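Local atomic coordinates of ABC transporter, substrate binding protein (PDB entry 3EAF), a protein that probably captures a solute for import as the substrate-binding protein of an ABC transporter, and binds a magnesium ion. Residues R217-K221 with V222-A226. Residues are numbered along the deposited sequence; the frame is centred on the assembly and turned at random.
Sequences RAMAK and VGLDA
Ala218 O accepts a helical i to i+4 bond from Val222 N at 2.9 Å. Both methyls of Val222 lie close to this same oxygen, CG1 and CG2 each 3.4 Å from Ala218 O. One residue on, Met219 (selenomethionine) gives the turn its main acceptor. Leu224 N reaches Met219 O at 2.9 Å, tilted 25° out of the carbonyl plane, while Gly223 N adds a weak bond to that oxygen. The two side chains also meet: Leu224 CG stands anti to its own N (chi1 175°), bringing CD2 to 4.0 Å from Met219 CG as the two chains cross at a slant. The Met219 chain then bends at its last torsion and lays CE 3.4 Å from Ala226 O and 4.0 Å from Ala226 CB. Ala220 O takes a second, weak bond from Gly223 N (3.5 Å). Lys221 sets out away from the turn, and its NZ makes a long, weak ion pair with Glu189 of helix 185-196, against which Val222 and Leu224 also pack. Gly223 leaves the helix with positive phi, a conformation suited to glycine. The bonds from Leu224 to Met219 and from Gly223 to Ala220, with the apolar Met219-Leu224 contact, make a Schellman motif, ending helix 209-222 in the beta-alpha-beta crossover between parallel strands 202-205 and 227-230 of the periplasmic-binding-protein fold.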
# COMPACT_ATOMS: atom_id res chain seq x y z
N ARG A 217 -1.77 -21.84 -1.01
CA ARG A 217 -1.32 -23.17 -0.61
C ARG A 217 -2.49 -24.17 -0.62
O ARG A 217 -2.35 -25.29 -1.10
CB ARG A 217 -0.64 -23.14 0.77
CG ARG A 217 -0.07 -24.48 1.22
CD ARG A 217 0.65 -24.39 2.57
NE ARG A 217 2.00 -23.83 2.47
CZ ARG A 217 3.09 -24.53 2.14
NH1 ARG A 217 3.00 -25.82 1.84
NH2 ARG A 217 4.27 -23.93 2.09
N ALA A 218 -3.63 -23.74 -0.08
CA ALA A 218 -4.85 -24.56 -0.04
C ALA A 218 -5.39 -24.88 -1.44
O ALA A 218 -5.77 -26.02 -1.72
CB ALA A 218 -5.91 -23.89 0.80
N MSE A 219 -5.43 -23.88 -2.30
CA MSE A 219 -5.92 -24.06 -3.66
C MSE A 219 -5.18 -25.22 -4.33
O MSE A 219 -5.81 -26.11 -4.91
CB MSE A 219 -5.77 -22.77 -4.48
CG MSE A 219 -6.81 -21.70 -4.14
SE MSE A 219 -6.34 -19.94 -4.84
CE MSE A 219 -6.14 -20.41 -6.74
N ALA A 220 -3.86 -25.23 -4.20
CA ALA A 220 -3.03 -26.28 -4.79
C ALA A 220 -3.28 -27.63 -4.12
O ALA A 220 -3.31 -28.66 -4.79
CB ALA A 220 -1.56 -25.90 -4.71
N LYS A 221 -3.46 -27.62 -2.80
CA LYS A 221 -3.70 -28.84 -2.03
C LYS A 221 -5.02 -29.53 -2.41
O LYS A 221 -5.08 -30.76 -2.48
CB LYS A 221 -3.66 -28.54 -0.53
CG LYS A 221 -3.76 -29.76 0.37
CD LYS A 221 -4.04 -29.34 1.80
CE LYS A 221 -4.30 -30.53 2.72
NZ LYS A 221 -5.68 -31.06 2.56
N VAL A 222 -6.07 -28.73 -2.65
CA VAL A 222 -7.41 -29.27 -2.93
C VAL A 222 -7.66 -29.48 -4.43
O VAL A 222 -8.68 -30.06 -4.82
CB VAL A 222 -8.55 -28.41 -2.30
CG1 VAL A 222 -8.28 -28.15 -0.82
CG2 VAL A 222 -8.76 -27.10 -3.06
N GLY A 223 -6.75 -29.00 -5.26
CA GLY A 223 -6.83 -29.23 -6.69
C GLY A 223 -7.53 -28.15 -7.50
O GLY A 223 -7.95 -28.40 -8.62
N LEU A 224 -7.67 -26.95 -6.93
CA LEU A 224 -8.14 -25.80 -7.70
C LEU A 224 -6.96 -25.17 -8.45
O LEU A 224 -6.16 -24.43 -7.87
CB LEU A 224 -8.85 -24.76 -6.82
CG LEU A 224 -9.29 -23.44 -7.49
CD1 LEU A 224 -10.20 -23.68 -8.69
CD2 LEU A 224 -9.98 -22.56 -6.47
N ASP A 225 -6.85 -25.50 -9.73
CA ASP A 225 -5.74 -25.03 -10.55
C ASP A 225 -6.06 -23.73 -11.28
O ASP A 225 -6.08 -23.66 -12.53
CB ASP A 225 -5.25 -26.13 -11.49
CG ASP A 225 -4.58 -27.27 -10.74
OD1 ASP A 225 -3.89 -26.99 -9.74
OD2 ASP A 225 -4.75 -28.43 -11.14
N ALA A 226 -6.33 -22.70 -10.48
CA ALA A 226 -6.55 -21.36 -10.98
C ALA A 226 -5.32 -20.51 -10.64
O ALA A 226 -4.55 -20.85 -9.75
CB ALA A 226 -7.78 -20.77 -10.34